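Local coordinates for protein 3,4-dihydroxybenzoate decarboxylase (Enterobacter cloacae, PDB 5NY5) that probably catalyses the reversible decarboxylation of 3,4-dihydroxybenzoate to catechol, as a UbiD-family enzyme dependent on prenylated flavin and a metal ion, at residues K372-L386 with T459-A471. Residues are numbered along the deposited sequence; the frame is centred on the assembly and turned at random.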
ATOM      1  N   LYS A 372      24.151 -12.208  10.676  1.00 39.76           N
ATOM      2  CA  LYS A 372      24.796 -11.401   9.652  1.00 40.01           C
ATOM      3  C   LYS A 372      26.263 -11.219  10.018  1.00 40.86           C
ATOM      4  O   LYS A 372      26.587 -10.610  11.044  1.00 41.13           O
ATOM      5  CB  LYS A 372      24.087 -10.057   9.502  1.00 39.59           C
ATOM      6  CG  LYS A 372      22.672 -10.184   8.967  1.00 38.82           C
ATOM      7  CD  LYS A 372      21.949  -8.853   8.982  1.00 38.49           C
ATOM      8  CE  LYS A 372      20.487  -9.021   8.621  1.00 37.77           C
ATOM      9  NZ  LYS A 372      19.726  -7.769   8.863  1.00 37.52           N
ATOM     10  N   ARG A 373      27.147 -11.761   9.185  1.00 41.39           N
ATOM     11  CA  ARG A 373      28.574 -11.757   9.452  1.00 42.30           C
ATOM     12  C   ARG A 373      29.330 -10.710   8.652  1.00 42.77           C
ATOM     13  O   ARG A 373      30.457 -10.361   9.020  1.00 44.01           O
ATOM     14  CB  ARG A 373      29.156 -13.141   9.144  1.00 42.78           C
ATOM     15  CG  ARG A 373      28.291 -14.283   9.647  1.00 42.34           C
ATOM     16  CD  ARG A 373      28.372 -15.492   8.735  1.00 43.21           C
ATOM     17  NE  ARG A 373      27.753 -15.246   7.434  1.00 46.43           N
ATOM     18  CZ  ARG A 373      27.680 -16.149   6.461  1.00 50.93           C
ATOM     19  NH1 ARG A 373      28.192 -17.359   6.639  1.00 60.97           N
ATOM     20  NH2 ARG A 373      27.099 -15.844   5.309  1.00 49.07           N
ATOM     21  N   GLN A 374      28.736 -10.200   7.581  1.00 42.81           N
ATOM     22  CA  GLN A 374      29.403  -9.291   6.664  1.00 43.92           C
ATOM     23  C   GLN A 374      28.338  -8.433   6.005  1.00 42.45           C
ATOM     24  O   GLN A 374      27.150  -8.772   6.056  1.00 44.74           O
ATOM     25  CB  GLN A 374      30.215 -10.067   5.619  1.00 43.75           C
ATOM     26  CG  GLN A 374      29.512 -11.304   5.100  1.00 44.61           C
ATOM     27  CD  GLN A 374      30.398 -12.134   4.201  1.00 50.93           C
ATOM     28  OE1 GLN A 374      31.419 -11.655   3.706  1.00 51.87           O
ATOM     29  NE2 GLN A 374      30.017 -13.389   3.990  1.00 52.43           N
ATOM     30  N   PRO A 375      28.722  -7.304   5.396  1.00 42.55           N
ATOM     31  CA  PRO A 375      27.717  -6.455   4.733  1.00 41.98           C
ATOM     32  C   PRO A 375      26.874  -7.187   3.701  1.00 41.46           C
ATOM     33  O   PRO A 375      25.673  -6.914   3.584  1.00 40.72           O
ATOM     34  CB  PRO A 375      28.571  -5.357   4.088  1.00 42.74           C
ATOM     35  CG  PRO A 375      29.779  -5.282   4.934  1.00 43.54           C
ATOM     36  CD  PRO A 375      30.061  -6.689   5.364  1.00 43.55           C
ATOM     37  N   SER A 376      27.470  -8.117   2.953  1.00 41.91           N
ATOM     38  CA  SER A 376      26.721  -8.859   1.944  1.00 41.57           C
ATOM     39  C   SER A 376      25.602  -9.699   2.543  1.00 40.78           C
ATOM     40  O   SER A 376      24.700 -10.118   1.812  1.00 40.37           O
ATOM     41  CB  SER A 376      27.668  -9.750   1.139  1.00 42.40           C
ATOM     42  OG  SER A 376      28.379 -10.632   1.988  1.00 46.48           O
ATOM     43  N   ASP A 377      25.638  -9.964   3.849  1.00 40.64           N
ATOM     44  CA  ASP A 377      24.564 -10.729   4.469  1.00 39.96           C
ATOM     45  C   ASP A 377      23.272  -9.935   4.570  1.00 39.19           C
ATOM     46  O   ASP A 377      22.198 -10.538   4.667  1.00 42.84           O
ATOM     47  CB  ASP A 377      24.985 -11.211   5.854  1.00 40.13           C
ATOM     48  CG  ASP A 377      25.820 -12.470   5.797  1.00 40.73           C
ATOM     49  OD1 ASP A 377      25.709 -13.205   4.794  1.00 43.65           O
ATOM     50  OD2 ASP A 377      26.584 -12.724   6.750  1.00 41.16           O
ATOM     51  N   GLU A 378      23.344  -8.608   4.557  1.00 39.21           N
ATOM     52  CA  GLU A 378      22.130  -7.810   4.532  1.00 38.58           C
ATOM     53  C   GLU A 378      21.369  -8.079   3.245  1.00 38.28           C
ATOM     54  O   GLU A 378      21.928  -7.993   2.149  1.00 38.69           O
ATOM     55  CB  GLU A 378      22.455  -6.324   4.654  1.00 38.84           C
ATOM     56  CG  GLU A 378      21.226  -5.446   4.681  1.00 38.30           C
ATOM     57  CD  GLU A 378      20.270  -5.817   5.799  1.00 37.79           C
ATOM     58  OE1 GLU A 378      20.726  -5.956   6.951  1.00 38.44           O
ATOM     59  OE2 GLU A 378      19.064  -5.975   5.524  1.00 37.22           O
ATOM     60  N   GLY A 379      20.093  -8.414   3.381  1.00 37.64           N
ATOM     61  CA  GLY A 379      19.281  -8.837   2.270  1.00 37.38           C
ATOM     62  C   GLY A 379      19.145 -10.338   2.142  1.00 37.40           C
ATOM     63  O   GLY A 379      18.226 -10.808   1.465  1.00 37.14           O
ATOM     64  N   ARG A 380      20.030 -11.101   2.780  1.00 37.80           N
ATOM     65  CA  ARG A 380      19.914 -12.549   2.738  1.00 37.92           C
ATOM     66  C   ARG A 380      18.915 -13.087   3.752  1.00 37.43           C
ATOM     67  O   ARG A 380      18.496 -14.242   3.627  1.00 37.47           O
ATOM     68  CB  ARG A 380      21.284 -13.196   2.948  1.00 38.65           C
ATOM     69  CG  ARG A 380      22.315 -12.764   1.913  1.00 39.29           C
ATOM     70  CD  ARG A 380      23.418 -13.791   1.724  1.00 40.12           C
ATOM     71  NE  ARG A 380      24.239 -13.484   0.556  1.00 40.79           N
ATOM     72  CZ  ARG A 380      25.488 -13.033   0.607  1.00 41.46           C
ATOM     73  NH1 ARG A 380      26.087 -12.844   1.774  1.00 41.54           N
ATOM     74  NH2 ARG A 380      26.144 -12.778  -0.516  1.00 58.71           N
ATOM     75  N   GLN A 381      18.511 -12.282   4.739  1.00 37.06           N
ATOM     76  CA  GLN A 381      17.522 -12.759   5.700  1.00 36.67           C
ATOM     77  C   GLN A 381      16.179 -13.004   5.027  1.00 36.24           C
ATOM     78  O   GLN A 381      15.489 -13.979   5.339  1.00 36.14           O
ATOM     79  CB  GLN A 381      17.378 -11.777   6.866  1.00 36.49           C
ATOM     80  CG  GLN A 381      16.765 -10.425   6.527  1.00 36.18           C
ATOM     81  CD  GLN A 381      17.804  -9.397   6.145  1.00 36.54           C
ATOM     82  OE1 GLN A 381      18.846  -9.726   5.580  1.00 36.98           O
ATOM     83  NE2 GLN A 381      17.530  -8.142   6.465  1.00 36.46           N
ATOM     84  N   GLY A 382      15.796 -12.134   4.089  1.00 36.11           N
ATOM     85  CA  GLY A 382      14.605 -12.392   3.306  1.00 35.80           C
ATOM     86  C   GLY A 382      14.774 -13.570   2.372  1.00 36.16           C
ATOM     87  O   GLY A 382      13.820 -14.309   2.120  1.00 36.04           O
ATOM     88  N   GLN A 383      15.984 -13.763   1.845  1.00 40.08           N
ATOM     89  CA  GLN A 383      16.260 -14.963   1.066  1.00 38.44           C
ATOM     90  C   GLN A 383      16.044 -16.214   1.905  1.00 38.85           C
ATOM     91  O   GLN A 383      15.463 -17.195   1.429  1.00 44.67           O
ATOM     92  CB  GLN A 383      17.685 -14.920   0.519  1.00 40.09           C
ATOM     93  CG  GLN A 383      18.025 -16.068  -0.417  1.00 41.86           C
ATOM     94  CD  GLN A 383      17.192 -16.048  -1.687  1.00 40.31           C
ATOM     95  OE1 GLN A 383      16.830 -14.987  -2.191  1.00 40.84           O
ATOM     96  NE2 GLN A 383      16.881 -17.228  -2.207  1.00 45.51           N
ATOM     97  N   ALA A 384      16.485 -16.188   3.164  1.00 37.19           N
ATOM     98  CA  ALA A 384      16.276 -17.332   4.045  1.00 37.33           C
ATOM     99  C   ALA A 384      14.794 -17.595   4.271  1.00 36.88           C
ATOM    100  O   ALA A 384      14.363 -18.752   4.338  1.00 37.13           O
ATOM    101  CB  ALA A 384      16.987 -17.104   5.379  1.00 37.38           C
ATOM    102  N   ALA A 385      13.996 -16.530   4.392  1.00 43.47           N
ATOM    103  CA  ALA A 385      12.560 -16.699   4.581  1.00 35.95           C
ATOM    104  C   ALA A 385      11.902 -17.270   3.333  1.00 36.08           C
ATOM    105  O   ALA A 385      11.002 -18.111   3.428  1.00 36.13           O
ATOM    106  CB  ALA A 385      11.921 -15.365   4.964  1.00 35.43           C
ATOM    107  N   LEU A 386      12.342 -16.828   2.157  1.00 36.21           N
ATOM    108  CA  LEU A 386      11.794 -17.366   0.916  1.00 36.45           C
ATOM    109  C   LEU A 386      12.137 -18.840   0.749  1.00 37.11           C
ATOM    110  O   LEU A 386      11.328 -19.612   0.222  1.00 37.34           O
ATOM    111  CB  LEU A 386      12.305 -16.558  -0.273  1.00 38.66           C
ATOM    112  CG  LEU A 386      11.886 -15.089  -0.277  1.00 36.02           C
ATOM    113  CD1 LEU A 386      12.512 -14.353  -1.448  1.00 36.27           C
ATOM    114  CD2 LEU A 386      10.378 -14.974  -0.312  1.00 35.62           C
ATOM    115  N   THR A 459       3.156 -13.930   5.532  1.00 34.06           N
ATOM    116  CA  THR A 459       3.794 -12.713   6.008  1.00 33.89           C
ATOM    117  C   THR A 459       5.186 -13.021   6.531  1.00 34.02           C
ATOM    118  O   THR A 459       5.378 -13.983   7.281  1.00 34.23           O
ATOM    119  CB  THR A 459       2.952 -12.048   7.104  1.00 33.89           C
ATOM    120  OG1 THR A 459       1.609 -11.880   6.634  1.00 33.86           O
ATOM    121  CG2 THR A 459       3.518 -10.689   7.458  1.00 33.82           C
ATOM    122  N   ILE A 460       6.149 -12.198   6.139  1.00 43.18           N
ATOM    123  CA  ILE A 460       7.521 -12.291   6.616  1.00 34.12           C
ATOM    124  C   ILE A 460       7.760 -11.110   7.547  1.00 34.11           C
ATOM    125  O   ILE A 460       7.758  -9.952   7.111  1.00 34.01           O
ATOM    126  CB  ILE A 460       8.526 -12.302   5.456  1.00 34.21           C
ATOM    127  CG1 ILE A 460       8.236 -13.467   4.511  1.00 35.01           C
ATOM    128  CG2 ILE A 460       9.943 -12.377   5.984  1.00 34.47           C
ATOM    129  CD1 ILE A 460       9.109 -13.490   3.261  1.00 34.55           C
ATOM    130  N   PHE A 461       7.957 -11.393   8.829  1.00 34.30           N
ATOM    131  CA  PHE A 461       8.325 -10.381   9.812  1.00 34.45           C
ATOM    132  C   PHE A 461       9.842 -10.381   9.938  1.00 34.68           C
ATOM    133  O   PHE A 461      10.424 -11.330  10.471  1.00 34.89           O
ATOM    134  CB  PHE A 461       7.669 -10.660  11.162  1.00 34.64           C
ATOM    135  CG  PHE A 461       6.171 -10.617  11.138  1.00 34.53           C
ATOM    136  CD1 PHE A 461       5.489  -9.456  11.468  1.00 34.58           C
ATOM    137  CD2 PHE A 461       5.439 -11.741  10.807  1.00 34.47           C
ATOM    138  CE1 PHE A 461       4.108  -9.420  11.456  1.00 34.55           C
ATOM    139  CE2 PHE A 461       4.058 -11.709  10.794  1.00 34.44           C
ATOM    140  CZ  PHE A 461       3.393 -10.546  11.118  1.00 34.48           C
ATOM    141  N   ASP A 462      10.483  -9.325   9.447  1.00 34.71           N
ATOM    142  CA  ASP A 462      11.936  -9.202   9.527  1.00 35.01           C
ATOM    143  C   ASP A 462      12.282  -8.432  10.795  1.00 35.33           C
ATOM    144  O   ASP A 462      12.231  -7.202  10.825  1.00 35.43           O
ATOM    145  CB  ASP A 462      12.498  -8.519   8.286  1.00 34.99           C
ATOM    146  CG  ASP A 462      14.001  -8.328   8.357  1.00 35.40           C
ATOM    147  OD1 ASP A 462      14.520  -7.458   7.629  1.00 35.53           O
ATOM    148  OD2 ASP A 462      14.666  -9.039   9.140  1.00 50.77           O
ATOM    149  N   CYS A 463      12.648  -9.163  11.846  1.00 35.59           N
ATOM    150  CA  CYS A 463      13.034  -8.565  13.114  1.00 36.02           C
ATOM    151  C   CYS A 463      14.536  -8.609  13.337  1.00 36.44           C
ATOM    152  O   CYS A 463      14.986  -8.561  14.485  1.00 36.88           O
ATOM    153  CB  CYS A 463      12.312  -9.256  14.268  1.00 36.14           C
ATOM    154  SG  CYS A 463      10.539  -9.265  14.074  1.00 35.77           S
ATOM    155  N   THR A 464      15.314  -8.714  12.267  1.00 36.39           N
ATOM    156  CA  THR A 464      16.762  -8.667  12.364  1.00 36.87           C
ATOM    157  C   THR A 464      17.230  -7.221  12.294  1.00 37.15           C
ATOM    158  O   THR A 464      16.622  -6.382  11.629  1.00 36.91           O
ATOM    159  CB  THR A 464      17.420  -9.489  11.251  1.00 36.84           C
ATOM    160  OG1 THR A 464      17.216  -8.852   9.984  1.00 36.60           O
ATOM    161  CG2 THR A 464      16.825 -10.880  11.205  1.00 36.61           C
ATOM    162  N   VAL A 465      18.306  -6.937  13.008  1.00 37.73           N
ATOM    163  CA  VAL A 465      18.872  -5.586  13.002  1.00 38.17           C
ATOM    164  C   VAL A 465      19.519  -5.330  11.647  1.00 38.16           C
ATOM    165  O   VAL A 465      20.310  -6.164  11.177  1.00 38.27           O
ATOM    166  CB  VAL A 465      19.886  -5.433  14.133  1.00 38.89           C
ATOM    167  CG1 VAL A 465      20.451  -4.026  14.156  1.00 39.45           C
ATOM    168  CG2 VAL A 465      19.247  -5.775  15.458  1.00 38.97           C
ATOM    169  N   PRO A 466      19.205  -4.223  10.977  1.00 38.12           N
ATOM    170  CA  PRO A 466      19.906  -3.891   9.734  1.00 38.27           C
ATOM    171  C   PRO A 466      21.408  -3.856   9.965  1.00 39.00           C
ATOM    172  O   PRO A 466      21.877  -3.375  10.996  1.00 39.51           O
ATOM    173  CB  PRO A 466      19.354  -2.509   9.373  1.00 38.31           C
ATOM    174  CG  PRO A 466      18.028  -2.452  10.036  1.00 37.90           C
ATOM    175  CD  PRO A 466      18.168  -3.232  11.308  1.00 38.02           C
ATOM    176  N   TRP A 467      22.156  -4.382   8.992  1.00 39.12           N
ATOM    177  CA  TRP A 467      23.597  -4.546   9.156  1.00 39.85           C
ATOM    178  C   TRP A 467      24.270  -3.253   9.596  1.00 40.61           C
ATOM    179  O   TRP A 467      25.155  -3.268  10.460  1.00 41.17           O
ATOM    180  CB  TRP A 467      24.219  -5.043   7.851  1.00 39.99           C
ATOM    181  CG  TRP A 467      25.700  -4.891   7.831  1.00 40.88           C
ATOM    182  CD1 TRP A 467      26.413  -3.873   7.272  1.00 41.48           C
ATOM    183  CD2 TRP A 467      26.656  -5.777   8.416  1.00 41.35           C
ATOM    184  NE1 TRP A 467      27.758  -4.075   7.466  1.00 42.30           N
ATOM    185  CE2 TRP A 467      27.933  -5.239   8.166  1.00 42.23           C
ATOM    186  CE3 TRP A 467      26.558  -6.980   9.119  1.00 41.17           C
ATOM    187  CZ2 TRP A 467      29.099  -5.858   8.597  1.00 42.93           C
ATOM    188  CZ3 TRP A 467      27.717  -7.590   9.547  1.00 41.86           C
ATOM    189  CH2 TRP A 467      28.970  -7.029   9.285  1.00 42.73           C
ATOM    190  N   ALA A 468      23.857  -2.123   9.022  1.00 40.55           N
ATOM    191  CA  ALA A 468      24.523  -0.855   9.294  1.00 41.33           C
ATOM    192  C   ALA A 468      24.293  -0.359  10.714  1.00 41.61           C
ATOM    193  O   ALA A 468      25.055   0.488  11.188  1.00 42.44           O
ATOM    194  CB  ALA A 468      24.054   0.204   8.294  1.00 41.29           C
ATOM    195  N   LEU A 469      23.273  -0.861  11.404  1.00 41.03           N
ATOM    196  CA  LEU A 469      22.921  -0.374  12.728  1.00 41.34           C
ATOM    197  C   LEU A 469      23.304  -1.331  13.847  1.00 41.49           C
ATOM    198  O   LEU A 469      23.020  -1.035  15.012  1.00 42.58           O
ATOM    199  CB  LEU A 469      21.415  -0.091  12.798  1.00 40.74           C
ATOM    200  CG  LEU A 469      20.818   0.740  11.664  1.00 40.49           C
ATOM    201  CD1 LEU A 469      19.340   0.974  11.905  1.00 40.00           C
ATOM    202  CD2 LEU A 469      21.559   2.056  11.521  1.00 41.34           C
ATOM    203  N   LYS A 470      23.955  -2.456  13.530  1.00 41.37           N
ATOM    204  CA  LYS A 470      24.158  -3.513  14.520  1.00 41.44           C
ATOM    205  C   LYS A 470      24.891  -3.015  15.759  1.00 42.34           C
ATOM    206  O   LYS A 470      24.701  -3.562  16.851  1.00 42.44           O
ATOM    207  CB  LYS A 470      24.918  -4.681  13.893  1.00 41.37           C
ATOM    208  CG  LYS A 470      24.138  -5.438  12.833  1.00 40.55           C
ATOM    209  CD  LYS A 470      24.991  -6.521  12.196  1.00 40.70           C
ATOM    210  CE  LYS A 470      25.187  -7.706  13.123  1.00 40.81           C
ATOM    211  NZ  LYS A 470      23.913  -8.440  13.357  1.00 40.10           N
ATOM    212  N   ALA A 471      25.723  -1.983  15.617  1.00 43.08           N
ATOM    213  CA  ALA A 471      26.466  -1.472  16.759  1.00 44.07           C
ATOM    214  C   ALA A 471      25.570  -0.768  17.768  1.00 44.22           C
ATOM    215  O   ALA A 471      25.980  -0.583  18.919  1.00 45.00           O
ATOM    216  CB  ALA A 471      27.567  -0.524  16.285  1.00 44.91           C
TER
HETATM  217  O   HOH W   1      23.062 -11.114  12.804  1.00 47.81           O
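K372 and E378 reach V465 and W467 in the loop that follows strand 455-462, in the C-terminal alpha/beta domain of this UbiD-family enzyme, where helix 380-391 packs on a mixed sheet; the contact illustrates how one buried ion pair can organise two loops. Extended beyond CG, the K372 chain brings NZ to V465 O (2.9 Å), T464 OG1 (3.0 Å) and E378 OE1, the last a salt bridge. W467 N donates to E378 OE1 at 2.9 Å, reaching it from the opposite face of the carboxylate plane to K372 NZ. The glutamate gets there with CG anti to its backbone N (chi1 -178°) and a bend at chi2, while its OE2 takes Q381 NE2 and R451 of a second subunit. Further along the helix, A385 CB lies 3.7 Å from I460 CG2, and I398 of the neighbouring strand also touches A385, so the helix sits closely on the sheet.

Toward solvent the grip changes character. Q374 and P375, both exposed, cover one face of the W467 indole, and P375 CA sits over its five-membered ring, 3.6 Å from the centroid, in a CH-pi contact. Beside it, K470 NZ and K372 N share a water.

Back on the buried side, D462 ties the strand end to Q381, whose NE2 makes a long but nearly straight bond to D462 OD1 (3.3 Å, 170°). D462 OD2 accepts T464 N in an Asx turn, and the T464 hydroxyl adds a second bond, OG1 lying 2.7 Å from D462 OD2.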